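Long-range contacts in SGT1 (PDB 5AN3), which probably acts as an adaptor and co-chaperone that links Skp1 to Hsp90 during assembly of kinetochore and ubiquitin-ligase complexes: residues K8-A13 with H25-I30; F43-L48 with K68-K73. One frame throughout, in Å; residues are numbered along the deposited sequence.

Overall arrangement
Contact 1 and contact 2 follow each other along an all-helical TPR domain and share no segment. Contact 1 pairs helices 3-16 and 20-33, its centre about 14 Å from that of the chain; contact 2 pairs helices 38-52 and 61-81, its centre about 6 Å from that of the chain. The centres of the two contacts are about 13 Å apart, and helices 20-33 and 38-52, consecutive in the chain, join them. F43 faces contact 1 from helix 38-52: its CB lies 3.4 Å from Y27 CZ, and its ring meets that of Y11 edge-to-face. C47 SG packs on Y27 CD2 at 3.8 Å, and K44 NZ lies 3.7 Å from D28 CG, whose carboxylate oxygens are not modelled.

Contact 1: K8-A13 with H25-I30; sequences KTAYKA and HLYDEI
In the antiparallel pair formed by helices 3-16 and 20-33 at the start of the TPR domain, A10 sets its methyl group on one face of the Y27 ring while L26, one residue before Y27, meets the same methyl through its CB. The axes of segments 8-13 and 25-30 run antiparallel at 158° and come within 9.2 Å, with A10 and L26 closest in backbone, 5.5 Å between their CA atoms. A10 CB stands 3.6 Å from the Y27 ring centroid, close to the ring normal, in a CH-pi contact shifted toward the hydroxyl end, where CZ is its nearest atom. Y27 CG lies beside its own backbone N (chi1 -78°), the start of a side chain that reaches across to helix 3-16. Its OH comes 3.8 Å from Y11 CB and sits at the edge of the Y11 ring, near that ring's plane; the two tyrosine side chains lie side by side and point the same way. Y11 N is also near this OH, but at a poor angle for a hydrogen bond. L26 CB meets A10 CB at 3.8 Å, and its CD1 branch continues to A13 CB at 3.9 Å, touching two alanines one turn apart. I30 adds a lighter touch, CD1 to A10 CB at 4.2 Å, and also packs on D6 and L7. Helix 38-52 also covers Y27. No hydrogen bond crosses between the two segments, so the pairing here rests on dispersion and shape, with a small methyl meeting a broad aromatic face.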
loop_
_atom_site.group_PDB
_atom_site.type_symbol
_atom_site.label_atom_id
_atom_site.label_comp_id
_atom_site.label_asym_id
_atom_site.label_seq_id
_atom_site.Cartn_x
_atom_site.Cartn_y
_atom_site.Cartn_z
ATOM N N LYS B 8 19.234 19.805 -12.899
ATOM C CA LYS B 8 20.118 18.708 -12.507
ATOM C C LYS B 8 20.076 18.519 -10.977
ATOM O O LYS B 8 19.941 17.380 -10.521
ATOM C CB LYS B 8 21.552 18.956 -13.011
ATOM N N THR B 9 20.124 19.637 -10.196
ATOM C CA THR B 9 20.057 19.650 -8.724
ATOM C C THR B 9 18.694 19.114 -8.265
ATOM O O THR B 9 18.646 18.351 -7.302
ATOM C CB THR B 9 20.335 21.076 -8.185
ATOM O OG1 THR B 9 21.682 21.450 -8.449
ATOM C CG2 THR B 9 20.029 21.251 -6.727
ATOM N N ALA B 10 17.595 19.496 -8.958
ATOM C CA ALA B 10 16.227 19.070 -8.659
ATOM C C ALA B 10 16.052 17.570 -8.929
ATOM O O ALA B 10 15.497 16.880 -8.081
ATOM C CB ALA B 10 15.243 19.882 -9.471
ATOM N N TYR B 11 16.573 17.058 -10.076
ATOM C CA TYR B 11 16.544 15.633 -10.451
ATOM C C TYR B 11 17.298 14.801 -9.417
ATOM O O TYR B 11 16.819 13.726 -9.042
ATOM C CB TYR B 11 17.146 15.416 -11.849
ATOM C CG TYR B 11 16.860 14.053 -12.444
ATOM C CD1 TYR B 11 15.702 13.821 -13.191
ATOM C CD2 TYR B 11 17.742 12.994 -12.263
ATOM C CE1 TYR B 11 15.441 12.570 -13.756
ATOM C CE2 TYR B 11 17.484 11.734 -12.808
ATOM C CZ TYR B 11 16.332 11.526 -13.553
ATOM O OH TYR B 11 16.068 10.282 -14.090
ATOM N N LYS B 12 18.459 15.307 -8.946
ATOM C CA LYS B 12 19.288 14.653 -7.931
ATOM C C LYS B 12 18.549 14.599 -6.585
ATOM O O LYS B 12 18.682 13.616 -5.868
ATOM C CB LYS B 12 20.648 15.353 -7.774
ATOM N N ALA B 13 17.742 15.622 -6.261
ATOM C CA ALA B 13 16.959 15.666 -5.020
ATOM C C ALA B 13 15.849 14.608 -5.028
ATOM O O ALA B 13 15.641 13.956 -4.012
ATOM C CB ALA B 13 16.363 17.050 -4.817
ATOM N N HIS B 25 9.848 21.675 -4.573
ATOM C CA HIS B 25 9.971 23.127 -4.458
ATOM C C HIS B 25 11.108 23.668 -5.324
ATOM O O HIS B 25 11.016 24.809 -5.789
ATOM C CB HIS B 25 10.065 23.555 -2.996
ATOM C CG HIS B 25 8.829 23.146 -2.236
ATOM N ND1 HIS B 25 8.857 22.108 -1.301
ATOM C CD2 HIS B 25 7.544 23.571 -2.377
ATOM C CE1 HIS B 25 7.609 21.971 -0.877
ATOM N NE2 HIS B 25 6.781 22.829 -1.494
ATOM N N LEU B 26 12.125 22.829 -5.626
ATOM C CA LEU B 26 13.174 23.176 -6.582
ATOM C C LEU B 26 12.563 23.293 -7.970
ATOM O O LEU B 26 12.916 24.222 -8.711
ATOM C CB LEU B 26 14.312 22.148 -6.573
ATOM C CG LEU B 26 15.200 22.179 -5.325
ATOM C CD1 LEU B 26 16.024 20.934 -5.228
ATOM C CD2 LEU B 26 16.063 23.417 -5.270
ATOM N N TYR B 27 11.593 22.399 -8.297
ATOM C CA TYR B 27 10.894 22.428 -9.586
ATOM C C TYR B 27 9.929 23.618 -9.665
ATOM O O TYR B 27 9.856 24.248 -10.723
ATOM C CB TYR B 27 10.183 21.099 -9.874
ATOM C CG TYR B 27 11.132 20.020 -10.360
ATOM C CD1 TYR B 27 11.852 20.179 -11.535
ATOM C CD2 TYR B 27 11.308 18.840 -9.642
ATOM C CE1 TYR B 27 12.708 19.186 -11.998
ATOM C CE2 TYR B 27 12.177 17.844 -10.091
ATOM C CZ TYR B 27 12.868 18.021 -11.273
ATOM O OH TYR B 27 13.715 17.051 -11.739
ATOM N N ASP B 28 9.243 23.965 -8.546
ATOM C CA ASP B 28 8.366 25.142 -8.460
ATOM C C ASP B 28 9.150 26.412 -8.793
ATOM O O ASP B 28 8.659 27.251 -9.554
ATOM C CB ASP B 28 7.758 25.280 -7.054
ATOM C CG ASP B 28 6.658 24.299 -6.719
ATOM N N GLU B 29 10.385 26.530 -8.241
ATOM C CA GLU B 29 11.302 27.663 -8.445
ATOM C C GLU B 29 11.677 27.781 -9.930
ATOM O O GLU B 29 11.655 28.890 -10.461
ATOM C CB GLU B 29 12.563 27.540 -7.552
ATOM N N ILE B 30 11.971 26.643 -10.603
ATOM C CA ILE B 30 12.288 26.598 -12.035
ATOM C C ILE B 30 11.050 27.006 -12.815
ATOM O O ILE B 30 11.162 27.809 -13.735
ATOM C CB ILE B 30 12.818 25.209 -12.482
ATOM C CG1 ILE B 30 14.162 24.885 -11.808
ATOM C CG2 ILE B 30 12.942 25.125 -13.999
ATOM C CD1 ILE B 30 14.386 23.438 -11.520
#

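Contact 2: F43-L48 with K68-K73; sequences FKAACL and KELLDK
K44 has CG anti to its backbone N (chi1 -168°) and an extended chain beyond it, while L70 turns CG beside its own N (chi1 -80°), and the two side chains cross at about a right angle. The CD1 branch of L70 does most of the touching: it lies against the aliphatic chain of K44 from CB to CE, 3.7 Å from CD, with CD2 farther off at 4.1 Å. The same CD1 is 3.7 Å from A45 N and equally close to L48 CD1, L48 likewise crossing L70 at about a right angle. An alanine in place of K44 would probably open a gap over L70 CD1 where CG, CD and CE lay, and take the lysine's positive charge from beside D28. The segments belong to helices 38-52 and 61-81 of the TPR domain; the axes of segments 43-48 and 68-73 run antiparallel at 169° and approach to 8.5 Å. A45, whose CA is nearest that of L70, offers its methyl to L70 and L71: CB lies 4.0 Å from L70 CB and 4.1 Å from L71 CG. L71 also packs on R93, Y94 and H97 of helix 84-100, while L48 also reaches T63, N66 and A67.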
loop_
_atom_site.group_PDB
_atom_site.type_symbol
_atom_site.label_atom_id
_atom_site.label_comp_id
_atom_site.label_asym_id
_atom_site.label_seq_id
_atom_site.Cartn_x
_atom_site.Cartn_y
_atom_site.Cartn_z
ATOM N N PHE B 43 8.681 16.416 -14.207
ATOM C CA PHE B 43 9.222 15.922 -12.951
ATOM C C PHE B 43 8.583 16.556 -11.746
ATOM O O PHE B 43 8.632 15.932 -10.688
ATOM C CB PHE B 43 10.728 16.003 -12.911
ATOM C CG PHE B 43 11.291 14.953 -13.837
ATOM C CD1 PHE B 43 10.949 13.602 -13.687
ATOM C CD2 PHE B 43 12.111 15.307 -14.895
ATOM C CE1 PHE B 43 11.426 12.633 -14.577
ATOM C CE2 PHE B 43 12.601 14.337 -15.769
ATOM C CZ PHE B 43 12.244 13.010 -15.610
ATOM N N LYS B 44 7.891 17.718 -11.881
ATOM C CA LYS B 44 7.109 18.220 -10.741
ATOM C C LYS B 44 5.952 17.247 -10.511
ATOM O O LYS B 44 5.661 16.910 -9.368
ATOM C CB LYS B 44 6.586 19.643 -10.921
ATOM C CG LYS B 44 6.053 20.214 -9.613
ATOM C CD LYS B 44 5.373 21.549 -9.777
ATOM C CE LYS B 44 4.371 21.740 -8.663
ATOM N NZ LYS B 44 3.735 23.079 -8.711
ATOM N N ALA B 45 5.350 16.738 -11.602
ATOM C CA ALA B 45 4.263 15.772 -11.551
ATOM C C ALA B 45 4.754 14.472 -10.892
ATOM O O ALA B 45 4.020 13.923 -10.069
ATOM C CB ALA B 45 3.706 15.514 -12.952
ATOM N N ALA B 46 6.025 14.030 -11.188
ATOM C CA ALA B 46 6.687 12.851 -10.587
ATOM C C ALA B 46 6.827 13.038 -9.069
ATOM O O ALA B 46 6.504 12.114 -8.317
ATOM C CB ALA B 46 8.055 12.602 -11.218
ATOM N N CYS B 47 7.238 14.249 -8.617
ATOM C CA CYS B 47 7.330 14.595 -7.193
ATOM C C CYS B 47 5.998 14.385 -6.527
ATOM O O CYS B 47 5.936 13.709 -5.501
ATOM C CB CYS B 47 7.795 16.033 -6.999
ATOM S SG CYS B 47 9.508 16.321 -7.468
ATOM N N LEU B 48 4.932 14.969 -7.118
ATOM C CA LEU B 48 3.576 14.913 -6.589
ATOM C C LEU B 48 3.073 13.484 -6.511
ATOM O O LEU B 48 2.414 13.139 -5.532
ATOM C CB LEU B 48 2.617 15.788 -7.409
ATOM C CG LEU B 48 2.857 17.297 -7.368
ATOM C CD1 LEU B 48 1.941 17.979 -8.305
ATOM C CD2 LEU B 48 2.615 17.867 -6.003
ATOM N N LYS B 68 -1.626 15.431 -12.952
ATOM C CA LYS B 68 -2.260 15.291 -14.275
ATOM C C LYS B 68 -2.270 16.634 -15.026
ATOM O O LYS B 68 -1.927 16.669 -16.211
ATOM C CB LYS B 68 -3.684 14.726 -14.147
ATOM C CG LYS B 68 -4.463 14.634 -15.464
ATOM N N GLU B 69 -2.615 17.738 -14.320
ATOM C CA GLU B 69 -2.669 19.100 -14.873
ATOM C C GLU B 69 -1.278 19.568 -15.325
ATOM O O GLU B 69 -1.175 20.247 -16.340
ATOM C CB GLU B 69 -3.281 20.078 -13.863
ATOM N N LEU B 70 -0.212 19.161 -14.612
ATOM C CA LEU B 70 1.170 19.471 -15.005
ATOM C C LEU B 70 1.547 18.707 -16.287
ATOM O O LEU B 70 2.262 19.244 -17.136
ATOM C CB LEU B 70 2.158 19.128 -13.879
ATOM C CG LEU B 70 2.284 20.144 -12.755
ATOM C CD1 LEU B 70 2.892 19.500 -11.546
ATOM C CD2 LEU B 70 3.126 21.321 -13.177
ATOM N N LEU B 71 1.031 17.468 -16.440
ATOM C CA LEU B 71 1.252 16.672 -17.646
ATOM C C LEU B 71 0.423 17.237 -18.784
ATOM O O LEU B 71 0.873 17.231 -19.916
ATOM C CB LEU B 71 0.940 15.189 -17.414
ATOM C CG LEU B 71 1.902 14.465 -16.445
ATOM C CD1 LEU B 71 1.391 13.108 -16.090
ATOM C CD2 LEU B 71 3.344 14.432 -16.970
ATOM N N ASP B 72 -0.751 17.796 -18.480
ATOM C CA ASP B 72 -1.609 18.451 -19.470
ATOM C C ASP B 72 -0.897 19.660 -20.051
ATOM O O ASP B 72 -0.892 19.833 -21.275
ATOM C CB ASP B 72 -2.978 18.864 -18.863
ATOM C CG ASP B 72 -3.965 17.738 -18.541
ATOM O OD1 ASP B 72 -3.723 16.577 -18.975
ATOM O OD2 ASP B 72 -4.995 18.020 -17.869
ATOM N N LYS B 73 -0.258 20.464 -19.180
ATOM C CA LYS B 73 0.464 21.676 -19.543
ATOM C C LYS B 73 1.672 21.319 -20.407
ATOM O O LYS B 73 1.986 22.050 -21.349
ATOM C CB LYS B 73 0.886 22.454 -18.290
ATOM C CG LYS B 73 0.966 23.946 -18.538
#